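Local coordinates for protein 6-phospho-beta-glucosidase BglT (PDB 1UP7) that hydrolyses cellobiose 6'-phosphate to glucose 6-phosphate and glucose, as a family 4 glycosidase that depends on bound NAD and manganese, at residues S13-L18 against D49-L54; F81-L86 against F119-E124; N139-N142 against H146-E149. All coordinates share one frame; numbering follows the deposited sequence.

Contact 1: S13-L18 against D49-L54; sequences SYTPEL and DFVKRL. With NAD (nicotinamide-adenine-dinucleotide), chain I.
Pro16 lays its ring against Phe50: CB and CG of the proline both sit 3.8 Å from Phe50 CE2, and the two side chains cross at about a right angle. Pro16 CB also has Leu54 CD1 at 4.2 Å, so one small, rigid ring meets residues one turn apart on helix 41-55. Next to it Thr15 CG2 meets Val51 CG2 at 3.8 Å, methyl against methyl. The threonine can serve two neighbourhoods because its branches part at CB: CG2, anti to the backbone N, goes to the valine, while OG1 bonds to the carbonyl of Gly10. That carbonyl belongs to the glycine-rich turn that follows strand 4-8 in the Rossmann fold, and helix 15-25 starts just beyond it, where a proline in the first turn costs no helical hydrogen bond. Tyr14, two residues before the proline, faces the other way, toward the cofactor. NAD C4N, the hydride-accepting carbon of nicotinamide, lies 3.3 Å above its ring plane toward the rim, and Tyr14 CD2 is 3.2 Å from NAD N7N. Farther out, Tyr278 of helix 263-278 flanks the packing, touching Pro16 and meeting the Phe50 ring with planes at about 25°.

Contact 2: F81-L86 against F119-E124; sequences FRPGGL and FPIVEE. With NAD (nicotinamide-adenine-dinucleotide), chain I.
Ile121 is the bump that fills the hollow between Phe81 and Pro83. Its two branches divide the work: Ile121 CG2 presses on the far end of the phenylalanine, 3.5 Å from Phe81 CE2, while CD1 reaches Pro83 CB at 3.7 Å. A beta-branched residue suits the spot, since CG2 and the CG1-CD1 arm part at CB and reach separate walls of the notch. The Phe81 and Ile121 side chains run antiparallel, flank to flank, and Val122 CG1 adds a looser touch, 4.4 Å from Phe81 CZ. The phenylalanine is itself wedged between helix and cofactor. The backbone sets Phe81 CB 3.3 Å from NAD C4A; chi1 at 56°, with CG between the backbone N and the carbonyl carbon, then swings the ring obliquely beside the adenine. Ile121 CG2 also nears the adenine amino group, NAD N6A. Segment 81-86 leads from strand 76-79 of the Rossmann sheet toward helix 85-94, passing the dinucleotide through a type II beta turn from Arg82 to Gly85. Pro83 fits the first corner with its fixed phi, its ring facing helix 109-131, and Gly84 takes the second with phi 82°, the positive value such a turn asks for there. Arg82 points the opposite way, into the pyrophosphate. Arg82 NE donates to NAD O3 and to O1A, which lies at the guanidinium edge, and Arg82 NH2 bonds to NAD O1N at 2.8 Å, while NAD C3D sits over the centre of one guanidinium face. The remaining nitrogen, Arg82 NH1, makes a salt bridge to Glu105 of the glucose 6-phosphate pocket.

Contact 3: N139-N142 against H146-E149; sequences NFTN and HITE. With NAD (nicotinamide-adenine-dinucleotide), chain I.
Ile147 of helix 144-155 reaches the backbone of Thr141 and Asn142, and its side chain can be followed outward from CB. At CB the chain forks. Ile147 CG2, anti to the backbone N, faces the amide of Asn139, with Asn139 ND2 at 4.4 Å. The other arm runs through CG1 to CD1, and this terminal methyl does most of the touching: Ile147 CD1 lies 3.5 Å from Thr141 O, 3.8 Å from Asn142 O and 4.0 Å from Thr141 CG2. Isoleucine suits the place because its fork sends one methyl toward Asn139 and the other to the Thr141-Asn142 backbone. Thr141 O also accepts from Asn139 ND2 at 2.9 Å, on a lone pair in the carbonyl plane. The same amide nitrogen bonds to Ser144, whereas Asn139 OD1 is buried without a partner. Thr141 OG1 is taken by the carbonyl of Phe81. These bonds probably help hold the bend from which Asn142 meets the ligands: Asn142 N gives a nearly straight bond (173°) to NAD O3D at 3.0 Å, and Asn142 ND2 bonds to NAD O2D at 2.9 Å and to O3 of glucose 6-phosphate. Its OD1 accepts from Ser144 N, near the helix start. The contact closes the short connection from strand 136-139 to helix 144-155, with strand 160-162 against Asn139 and Ile147, strand 76-79 against Thr141, and helix 355-376 against His146 and Glu149.

All three contacts are largely buried and belong to the Rossmann-type half of the enzyme, but they differ in depth. Contact 1 lies farthest out, its centre about 20 Å from that of the chain; it pairs two helices through purely apolar packing, and its one cofactor-touching residue faces away from that packing. Contacts 2 and 3 lie deeper, with centres 10 Å apart, and each sets a loop at the end of a central strand against a helix. They touch directly: Val122 packs on Ile147, Pro83 on Thr141 and Phe119 on His146. Their loops share the NAD, 81-86 supplying charge to the pyrophosphate and 139-142 neutral amides to the nicotinamide ribose.

Contact 1: S13-L18 against D49-L54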
loop_
_atom_site.group_PDB
_atom_site.type_symbol
_atom_site.label_atom_id
_atom_site.label_comp_id
_atom_site.label_asym_id
_atom_site.label_seq_id
_atom_site.Cartn_x
_atom_site.Cartn_y
_atom_site.Cartn_z
ATOM N N SER A 13 8.626 42.605 6.705
ATOM C CA SER A 13 9.971 43.159 6.810
ATOM C C SER A 13 11.028 42.328 6.086
ATOM O O SER A 13 12.140 42.819 5.897
ATOM C CB SER A 13 10.366 43.495 8.249
ATOM O OG SER A 13 10.555 42.326 9.018
ATOM N N TYR A 14 10.671 41.121 5.631
ATOM C CA TYR A 14 11.581 40.312 4.807
ATOM C C TYR A 14 11.501 40.619 3.302
ATOM O O TYR A 14 12.351 40.121 2.523
ATOM C CB TYR A 14 11.339 38.797 4.972
ATOM C CG TYR A 14 11.521 38.209 6.339
ATOM C CD1 TYR A 14 12.794 37.999 6.889
ATOM C CD2 TYR A 14 10.408 37.813 7.084
ATOM C CE1 TYR A 14 12.931 37.421 8.172
ATOM C CE2 TYR A 14 10.534 37.249 8.344
ATOM C CZ TYR A 14 11.790 37.048 8.878
ATOM O OH TYR A 14 11.857 36.459 10.126
ATOM N N THR A 15 10.486 41.399 2.901
ATOM C CA THR A 15 10.255 41.705 1.480
ATOM C C THR A 15 11.538 42.162 0.723
ATOM O O THR A 15 11.800 41.665 -0.361
ATOM C CB THR A 15 9.092 42.711 1.344
ATOM O OG1 THR A 15 7.854 42.023 1.556
ATOM C CG2 THR A 15 8.987 43.265 -0.069
ATOM N N PRO A 16 12.342 43.064 1.302
ATOM C CA PRO A 16 13.569 43.517 0.642
ATOM C C PRO A 16 14.488 42.351 0.303
ATOM O O PRO A 16 15.061 42.333 -0.781
ATOM C CB PRO A 16 14.232 44.419 1.699
ATOM C CG PRO A 16 13.099 44.901 2.540
ATOM C CD PRO A 16 12.200 43.700 2.634
ATOM N N GLU A 17 14.608 41.380 1.205
ATOM C CA GLU A 17 15.407 40.181 0.929
ATOM C C GLU A 17 14.796 39.325 -0.170
ATOM O O GLU A 17 15.513 38.842 -1.047
ATOM C CB GLU A 17 15.652 39.362 2.221
ATOM C CG GLU A 17 16.979 38.614 2.292
ATOM C CD GLU A 17 18.220 39.508 2.459
ATOM O OE1 GLU A 17 18.290 40.364 3.393
ATOM O OE2 GLU A 17 19.171 39.326 1.658
ATOM N N LEU A 18 13.480 39.138 -0.155
ATOM C CA LEU A 18 12.839 38.451 -1.273
ATOM C C LEU A 18 13.157 39.107 -2.612
ATOM O O LEU A 18 13.512 38.435 -3.580
ATOM C CB LEU A 18 11.340 38.381 -1.089
ATOM C CG LEU A 18 10.573 37.744 -2.240
ATOM C CD1 LEU A 18 10.754 36.231 -2.243
ATOM C CD2 LEU A 18 9.107 38.148 -2.058
ATOM N N ASP A 49 8.436 51.282 -1.373
ATOM C CA ASP A 49 9.236 52.419 -1.816
ATOM C C ASP A 49 10.717 52.097 -1.677
ATOM O O ASP A 49 11.517 52.461 -2.529
ATOM C CB ASP A 49 8.965 53.691 -1.017
ATOM C CG ASP A 49 7.704 54.397 -1.443
ATOM O OD1 ASP A 49 7.127 54.031 -2.487
ATOM O OD2 ASP A 49 7.195 55.322 -0.773
ATOM N N PHE A 50 11.082 51.433 -0.581
ATOM C CA PHE A 50 12.443 50.946 -0.399
ATOM C C PHE A 50 12.790 49.903 -1.484
ATOM O O PHE A 50 13.854 49.990 -2.099
ATOM C CB PHE A 50 12.643 50.417 1.034
ATOM C CG PHE A 50 13.995 49.778 1.303
ATOM C CD1 PHE A 50 15.180 50.353 0.857
ATOM C CD2 PHE A 50 14.077 48.615 2.058
ATOM C CE1 PHE A 50 16.429 49.761 1.136
ATOM C CE2 PHE A 50 15.318 48.031 2.348
ATOM C CZ PHE A 50 16.491 48.601 1.873
ATOM N N VAL A 51 11.880 48.967 -1.740
ATOM C CA VAL A 51 12.039 47.991 -2.816
ATOM C C VAL A 51 12.355 48.633 -4.165
ATOM O O VAL A 51 13.299 48.193 -4.846
ATOM C CB VAL A 51 10.806 47.032 -2.951
ATOM C CG1 VAL A 51 10.886 46.208 -4.250
ATOM C CG2 VAL A 51 10.717 46.129 -1.765
ATOM N N LYS A 52 11.587 49.670 -4.530
ATOM C CA LYS A 52 11.779 50.395 -5.791
ATOM C C LYS A 52 13.177 50.977 -5.889
ATOM O O LYS A 52 13.771 51.028 -6.974
ATOM C CB LYS A 52 10.760 51.531 -5.951
ATOM C CG LYS A 52 9.361 51.092 -6.357
ATOM C CD LYS A 52 8.530 52.274 -6.807
ATOM C CE LYS A 52 7.090 51.853 -7.128
ATOM N NZ LYS A 52 6.056 52.121 -6.048
ATOM N N ARG A 53 13.695 51.440 -4.760
ATOM C CA ARG A 53 15.049 51.993 -4.692
ATOM C C ARG A 53 16.092 50.887 -4.967
ATOM O O ARG A 53 17.102 51.139 -5.613
ATOM C CB ARG A 53 15.293 52.604 -3.323
ATOM C CG ARG A 53 15.579 54.088 -3.282
ATOM C CD ARG A 53 14.889 54.883 -2.172
ATOM N NE ARG A 53 15.146 54.384 -0.817
ATOM C CZ ARG A 53 14.203 54.231 0.133
ATOM N NH1 ARG A 53 12.941 54.533 -0.098
ATOM N NH2 ARG A 53 14.531 53.783 1.331
ATOM N N LEU A 54 15.841 49.664 -4.493
ATOM C CA LEU A 54 16.755 48.545 -4.733
ATOM C C LEU A 54 16.657 47.953 -6.137
ATOM O O LEU A 54 17.655 47.461 -6.669
ATOM C CB LEU A 54 16.567 47.383 -3.727
ATOM C CG LEU A 54 16.716 47.627 -2.224
ATOM C CD1 LEU A 54 15.880 46.637 -1.458
ATOM C CD2 LEU A 54 18.181 47.609 -1.768
HETATM P PA NAD I . 4.408 39.927 9.377
HETATM O O1A NAD I . 3.664 40.134 10.634
HETATM O O2A NAD I . 5.372 41.065 8.978
HETATM O O5B NAD I . 3.257 39.735 8.253
HETATM C C5B NAD I . 3.555 39.972 6.902
HETATM C C4B NAD I . 2.500 40.878 6.280
HETATM O O4B NAD I . 1.274 40.172 6.106
HETATM C C3B NAD I . 2.163 42.127 7.085
HETATM O O3B NAD I . 2.522 43.258 6.306
HETATM C C2B NAD I . 0.649 42.058 7.296
HETATM O O2B NAD I . 0.030 43.321 7.167
HETATM C C1B NAD I . 0.242 41.162 6.141
HETATM N N9A NAD I . -1.044 40.487 6.295
HETATM C C8A NAD I . -1.661 40.002 7.432
HETATM N N7A NAD I . -2.817 39.429 7.029
HETATM C C5A NAD I . -2.926 39.487 5.689
HETATM C C6A NAD I . -3.893 39.075 4.781
HETATM N N6A NAD I . -5.002 38.456 5.173
HETATM N N1A NAD I . -3.700 39.324 3.428
HETATM C C2A NAD I . -2.567 39.989 2.990
HETATM N N3A NAD I . -1.633 40.417 3.902
HETATM C C4A NAD I . -1.816 40.169 5.218
HETATM O O3 NAD I . 5.206 38.542 9.566
HETATM P PN NAD I . 6.498 38.012 8.782
HETATM O O1N NAD I . 7.503 37.830 9.859
HETATM O O2N NAD I . 6.826 38.783 7.603
HETATM O O5D NAD I . 6.044 36.591 8.204
HETATM C C5D NAD I . 4.831 36.352 7.513
HETATM C C4D NAD I . 4.565 34.839 7.532
HETATM O O4D NAD I . 5.591 34.087 6.886
HETATM C C3D NAD I . 4.490 34.289 8.949
HETATM O O3D NAD I . 3.441 33.369 8.939
HETATM C C2D NAD I . 5.828 33.589 9.167
HETATM O O2D NAD I . 5.798 32.505 10.080
HETATM C C1D NAD I . 6.263 33.190 7.776
HETATM N N1N NAD I . 7.680 33.506 7.577
HETATM C C2N NAD I . 7.957 34.266 6.463
HETATM C C3N NAD I . 9.241 34.637 6.150
HETATM C C7N NAD I . 9.468 35.489 4.922
HETATM O O7N NAD I . 10.508 35.233 3.997
HETATM N N7N NAD I . 8.633 36.517 4.708
HETATM C C4N NAD I . 10.261 34.215 7.006
HETATM C C5N NAD I . 10.000 33.431 8.148
HETATM C C6N NAD I . 8.680 33.077 8.426
#

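Contact 2: F81-L86 against F119-E124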
loop_
_atom_site.group_PDB
_atom_site.type_symbol
_atom_site.label_atom_id
_atom_site.label_comp_id
_atom_site.label_asym_id
_atom_site.label_seq_id
_atom_site.Cartn_x
_atom_site.Cartn_y
_atom_site.Cartn_z
ATOM N N PHE A 81 2.134 36.333 4.161
ATOM C CA PHE A 81 1.324 37.084 5.133
ATOM C C PHE A 81 1.162 36.331 6.456
ATOM O O PHE A 81 1.217 35.118 6.503
ATOM C CB PHE A 81 -0.068 37.418 4.551
ATOM C CG PHE A 81 -0.833 36.223 4.078
ATOM C CD1 PHE A 81 -0.641 35.723 2.792
ATOM C CD2 PHE A 81 -1.744 35.579 4.929
ATOM C CE1 PHE A 81 -1.357 34.605 2.350
ATOM C CE2 PHE A 81 -2.454 34.458 4.500
ATOM C CZ PHE A 81 -2.248 33.964 3.209
ATOM N N ARG A 82 0.964 37.065 7.530
ATOM C CA ARG A 82 0.730 36.462 8.826
ATOM C C ARG A 82 -0.721 36.694 9.230
ATOM O O ARG A 82 -1.074 37.800 9.611
ATOM C CB ARG A 82 1.666 37.081 9.860
ATOM C CG ARG A 82 1.670 36.408 11.235
ATOM C CD ARG A 82 2.519 37.158 12.261
ATOM N NE ARG A 82 3.930 37.174 11.899
ATOM C CZ ARG A 82 4.765 36.154 12.098
ATOM N NH1 ARG A 82 4.333 35.022 12.678
ATOM N NH2 ARG A 82 6.024 36.265 11.725
ATOM N N PRO A 83 -1.567 35.672 9.150
ATOM C CA PRO A 83 -2.948 35.807 9.616
ATOM C C PRO A 83 -2.979 36.232 11.091
ATOM O O PRO A 83 -2.325 35.609 11.932
ATOM C CB PRO A 83 -3.543 34.402 9.408
ATOM C CG PRO A 83 -2.621 33.732 8.362
ATOM C CD PRO A 83 -1.281 34.329 8.626
ATOM N N GLY A 84 -3.690 37.318 11.373
ATOM C CA GLY A 84 -3.814 37.857 12.712
ATOM C C GLY A 84 -2.683 38.731 13.191
ATOM O O GLY A 84 -2.761 39.243 14.301
ATOM N N GLY A 85 -1.623 38.891 12.389
ATOM C CA GLY A 85 -0.481 39.693 12.781
ATOM C C GLY A 85 0.315 39.155 13.959
ATOM O O GLY A 85 0.098 38.026 14.451
ATOM N N LEU A 86 1.239 39.982 14.425
ATOM C CA LEU A 86 2.075 39.642 15.564
ATOM C C LEU A 86 1.281 39.561 16.848
ATOM O O LEU A 86 1.702 38.916 17.799
ATOM C CB LEU A 86 3.262 40.611 15.679
ATOM C CG LEU A 86 4.321 40.455 14.554
ATOM C CD1 LEU A 86 5.294 41.663 14.632
ATOM C CD2 LEU A 86 5.063 39.079 14.630
ATOM N N PHE A 119 -6.425 28.970 7.817
ATOM C CA PHE A 119 -7.254 28.180 6.903
ATOM C C PHE A 119 -8.314 28.990 6.119
ATOM O O PHE A 119 -8.401 28.854 4.896
ATOM C CB PHE A 119 -7.901 26.942 7.622
ATOM C CG PHE A 119 -6.903 25.872 8.077
ATOM C CD1 PHE A 119 -5.623 25.778 7.502
ATOM C CD2 PHE A 119 -7.263 24.947 9.062
ATOM C CE1 PHE A 119 -4.708 24.788 7.909
ATOM C CE2 PHE A 119 -6.365 23.945 9.480
ATOM C CZ PHE A 119 -5.082 23.873 8.913
ATOM N N PRO A 120 -9.127 29.822 6.787
ATOM C CA PRO A 120 -10.143 30.620 6.054
ATOM C C PRO A 120 -9.536 31.592 5.026
ATOM O O PRO A 120 -10.081 31.756 3.933
ATOM C CB PRO A 120 -10.874 31.402 7.158
ATOM C CG PRO A 120 -10.519 30.694 8.452
ATOM C CD PRO A 120 -9.177 30.076 8.248
ATOM N N ILE A 121 -8.421 32.213 5.376
ATOM C CA ILE A 121 -7.749 33.126 4.471
ATOM C C ILE A 121 -7.144 32.371 3.295
ATOM O O ILE A 121 -7.344 32.806 2.150
ATOM C CB ILE A 121 -6.726 34.007 5.238
ATOM C CG1 ILE A 121 -7.451 34.950 6.210
ATOM C CG2 ILE A 121 -5.910 34.860 4.291
ATOM C CD1 ILE A 121 -6.549 35.434 7.426
ATOM N N VAL A 122 -6.470 31.231 3.538
ATOM C CA VAL A 122 -5.924 30.489 2.408
ATOM C C VAL A 122 -7.027 29.879 1.520
ATOM O O VAL A 122 -6.867 29.825 0.292
ATOM C CB VAL A 122 -4.759 29.484 2.748
ATOM C CG1 VAL A 122 -3.931 29.923 3.958
ATOM C CG2 VAL A 122 -5.239 28.106 2.859
ATOM N N GLU A 123 -8.156 29.490 2.128
ATOM C CA GLU A 123 -9.274 28.941 1.390
ATOM C C GLU A 123 -9.759 29.944 0.360
ATOM O O GLU A 123 -9.926 29.617 -0.822
ATOM C CB GLU A 123 -10.433 28.568 2.331
ATOM C CG GLU A 123 -10.787 27.108 2.223
ATOM C CD GLU A 123 -11.897 26.671 3.141
ATOM O OE1 GLU A 123 -12.007 27.223 4.262
ATOM O OE2 GLU A 123 -12.662 25.759 2.708
ATOM N N GLU A 124 -9.949 31.178 0.813
ATOM C CA GLU A 124 -10.423 32.261 -0.042
ATOM C C GLU A 124 -9.396 32.583 -1.130
ATOM O O GLU A 124 -9.745 32.683 -2.322
ATOM C CB GLU A 124 -10.735 33.501 0.825
ATOM C CG GLU A 124 -11.711 34.497 0.192
ATOM C CD GLU A 124 -11.499 35.938 0.707
ATOM O OE1 GLU A 124 -12.124 36.338 1.756
ATOM O OE2 GLU A 124 -10.697 36.677 0.068
HETATM P PA NAD I . 4.408 39.927 9.377
HETATM O O1A NAD I . 3.664 40.134 10.634
HETATM O O2A NAD I . 5.372 41.065 8.978
HETATM O O5B NAD I . 3.257 39.735 8.253
HETATM C C5B NAD I . 3.555 39.972 6.902
HETATM C C4B NAD I . 2.500 40.878 6.280
HETATM O O4B NAD I . 1.274 40.172 6.106
HETATM C C3B NAD I . 2.163 42.127 7.085
HETATM O O3B NAD I . 2.522 43.258 6.306
HETATM C C2B NAD I . 0.649 42.058 7.296
HETATM O O2B NAD I . 0.030 43.321 7.167
HETATM C C1B NAD I . 0.242 41.162 6.141
HETATM N N9A NAD I . -1.044 40.487 6.295
HETATM C C8A NAD I . -1.661 40.002 7.432
HETATM N N7A NAD I . -2.817 39.429 7.029
HETATM C C5A NAD I . -2.926 39.487 5.689
HETATM C C6A NAD I . -3.893 39.075 4.781
HETATM N N6A NAD I . -5.002 38.456 5.173
HETATM N N1A NAD I . -3.700 39.324 3.428
HETATM C C2A NAD I . -2.567 39.989 2.990
HETATM N N3A NAD I . -1.633 40.417 3.902
HETATM C C4A NAD I . -1.816 40.169 5.218
HETATM O O3 NAD I . 5.206 38.542 9.566
HETATM P PN NAD I . 6.498 38.012 8.782
HETATM O O1N NAD I . 7.503 37.830 9.859
HETATM O O2N NAD I . 6.826 38.783 7.603
HETATM O O5D NAD I . 6.044 36.591 8.204
HETATM C C5D NAD I . 4.831 36.352 7.513
HETATM C C4D NAD I . 4.565 34.839 7.532
HETATM O O4D NAD I . 5.591 34.087 6.886
HETATM C C3D NAD I . 4.490 34.289 8.949
HETATM O O3D NAD I . 3.441 33.369 8.939
HETATM C C2D NAD I . 5.828 33.589 9.167
HETATM O O2D NAD I . 5.798 32.505 10.080
HETATM C C1D NAD I . 6.263 33.190 7.776
HETATM N N1N NAD I . 7.680 33.506 7.577
HETATM C C2N NAD I . 7.957 34.266 6.463
HETATM C C3N NAD I . 9.241 34.637 6.150
HETATM C C7N NAD I . 9.468 35.489 4.922
HETATM O O7N NAD I . 10.508 35.233 3.997
HETATM N N7N NAD I . 8.633 36.517 4.708
HETATM C C4N NAD I . 10.261 34.215 7.006
HETATM C C5N NAD I . 10.000 33.431 8.148
HETATM C C6N NAD I . 8.680 33.077 8.426
#

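Contact 3: N139-N142 against H146-E149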
loop_
_atom_site.group_PDB
_atom_site.type_symbol
_atom_site.label_atom_id
_atom_site.label_comp_id
_atom_site.label_asym_id
_atom_site.label_seq_id
_atom_site.Cartn_x
_atom_site.Cartn_y
_atom_site.Cartn_z
ATOM N N ASN A 139 4.438 29.032 -0.730
ATOM C CA ASN A 139 3.971 29.405 0.598
ATOM C C ASN A 139 5.033 29.489 1.679
ATOM O O ASN A 139 5.740 28.504 1.934
ATOM C CB ASN A 139 2.869 28.460 1.063
ATOM C CG ASN A 139 2.249 28.910 2.367
ATOM O OD1 ASN A 139 1.415 29.825 2.378
ATOM N ND2 ASN A 139 2.665 28.299 3.482
ATOM N N PHE A 140 5.134 30.667 2.306
ATOM C CA PHE A 140 5.908 30.862 3.547
ATOM C C PHE A 140 5.033 30.898 4.785
ATOM O O PHE A 140 5.500 30.606 5.869
ATOM C CB PHE A 140 6.642 32.200 3.573
ATOM C CG PHE A 140 7.578 32.434 2.422
ATOM C CD1 PHE A 140 7.919 31.424 1.538
ATOM C CD2 PHE A 140 8.096 33.711 2.207
ATOM C CE1 PHE A 140 8.779 31.657 0.475
ATOM C CE2 PHE A 140 8.974 33.965 1.129
ATOM C CZ PHE A 140 9.310 32.927 0.265
ATOM N N THR A 141 3.786 31.326 4.650
ATOM C CA THR A 141 2.887 31.522 5.782
ATOM C C THR A 141 2.856 30.311 6.693
ATOM O O THR A 141 2.610 29.191 6.243
ATOM C CB THR A 141 1.473 31.800 5.269
ATOM O OG1 THR A 141 1.476 33.072 4.616
ATOM C CG2 THR A 141 0.447 31.948 6.458
ATOM N N ASN A 142 3.121 30.535 7.980
ATOM C CA ASN A 142 3.139 29.429 8.921
ATOM C C ASN A 142 1.788 29.148 9.544
ATOM O O ASN A 142 0.976 30.053 9.643
ATOM C CB ASN A 142 4.259 29.584 9.933
ATOM C CG ASN A 142 5.569 28.981 9.423
ATOM O OD1 ASN A 142 5.592 27.845 8.870
ATOM N ND2 ASN A 142 6.653 29.736 9.571
ATOM N N HIS A 146 1.638 22.366 7.398
ATOM C CA HIS A 146 0.256 22.066 7.746
ATOM C C HIS A 146 -0.720 22.676 6.720
ATOM O O HIS A 146 -1.706 22.050 6.308
ATOM C CB HIS A 146 -0.056 22.576 9.149
ATOM C CG HIS A 146 -1.330 22.044 9.735
ATOM N ND1 HIS A 146 -1.686 22.280 11.046
ATOM C CD2 HIS A 146 -2.337 21.303 9.195
ATOM C CE1 HIS A 146 -2.861 21.720 11.290
ATOM N NE2 HIS A 146 -3.272 21.111 10.190
ATOM N N ILE A 147 -0.414 23.891 6.289
ATOM C CA ILE A 147 -1.210 24.568 5.287
ATOM C C ILE A 147 -1.085 23.851 3.962
ATOM O O ILE A 147 -2.054 23.703 3.249
ATOM C CB ILE A 147 -0.831 26.090 5.228
ATOM C CG1 ILE A 147 -1.322 26.775 6.505
ATOM C CG2 ILE A 147 -1.485 26.804 3.978
ATOM C CD1 ILE A 147 -0.678 28.100 6.791
ATOM N N THR A 148 0.101 23.335 3.655
ATOM C CA THR A 148 0.256 22.552 2.427
ATOM C C THR A 148 -0.553 21.281 2.481
ATOM O O THR A 148 -1.183 20.936 1.488
ATOM C CB THR A 148 1.747 22.216 2.166
ATOM O OG1 THR A 148 2.495 23.421 2.186
ATOM C CG2 THR A 148 1.959 21.709 0.785
ATOM N N GLU A 149 -0.539 20.576 3.624
ATOM C CA GLU A 149 -1.377 19.388 3.797
ATOM C C GLU A 149 -2.823 19.762 3.475
ATOM O O GLU A 149 -3.522 19.064 2.759
ATOM C CB GLU A 149 -1.307 18.849 5.227
ATOM C CG GLU A 149 -2.270 17.694 5.549
ATOM C CD GLU A 149 -1.980 16.401 4.781
ATOM O OE1 GLU A 149 -0.803 16.083 4.532
ATOM O OE2 GLU A 149 -2.937 15.687 4.432
HETATM P PA NAD I . 4.408 39.927 9.377
HETATM O O1A NAD I . 3.664 40.134 10.634
HETATM O O2A NAD I . 5.372 41.065 8.978
HETATM O O5B NAD I . 3.257 39.735 8.253
HETATM C C5B NAD I . 3.555 39.972 6.902
HETATM C C4B NAD I . 2.500 40.878 6.280
HETATM O O4B NAD I . 1.274 40.172 6.106
HETATM C C3B NAD I . 2.163 42.127 7.085
HETATM O O3B NAD I . 2.522 43.258 6.306
HETATM C C2B NAD I . 0.649 42.058 7.296
HETATM O O2B NAD I . 0.030 43.321 7.167
HETATM C C1B NAD I . 0.242 41.162 6.141
HETATM N N9A NAD I . -1.044 40.487 6.295
HETATM C C8A NAD I . -1.661 40.002 7.432
HETATM N N7A NAD I . -2.817 39.429 7.029
HETATM C C5A NAD I . -2.926 39.487 5.689
HETATM C C6A NAD I . -3.893 39.075 4.781
HETATM N N6A NAD I . -5.002 38.456 5.173
HETATM N N1A NAD I . -3.700 39.324 3.428
HETATM C C2A NAD I . -2.567 39.989 2.990
HETATM N N3A NAD I . -1.633 40.417 3.902
HETATM C C4A NAD I . -1.816 40.169 5.218
HETATM O O3 NAD I . 5.206 38.542 9.566
HETATM P PN NAD I . 6.498 38.012 8.782
HETATM O O1N NAD I . 7.503 37.830 9.859
HETATM O O2N NAD I . 6.826 38.783 7.603
HETATM O O5D NAD I . 6.044 36.591 8.204
HETATM C C5D NAD I . 4.831 36.352 7.513
HETATM C C4D NAD I . 4.565 34.839 7.532
HETATM O O4D NAD I . 5.591 34.087 6.886
HETATM C C3D NAD I . 4.490 34.289 8.949
HETATM O O3D NAD I . 3.441 33.369 8.939
HETATM C C2D NAD I . 5.828 33.589 9.167
HETATM O O2D NAD I . 5.798 32.505 10.080
HETATM C C1D NAD I . 6.263 33.190 7.776
HETATM N N1N NAD I . 7.680 33.506 7.577
HETATM C C2N NAD I . 7.957 34.266 6.463
HETATM C C3N NAD I . 9.241 34.637 6.150
HETATM C C7N NAD I . 9.468 35.489 4.922
HETATM O O7N NAD I . 10.508 35.233 3.997
HETATM N N7N NAD I . 8.633 36.517 4.708
HETATM C C4N NAD I . 10.261 34.215 7.006
HETATM C C5N NAD I . 10.000 33.431 8.148
HETATM C C6N NAD I . 8.680 33.077 8.426
#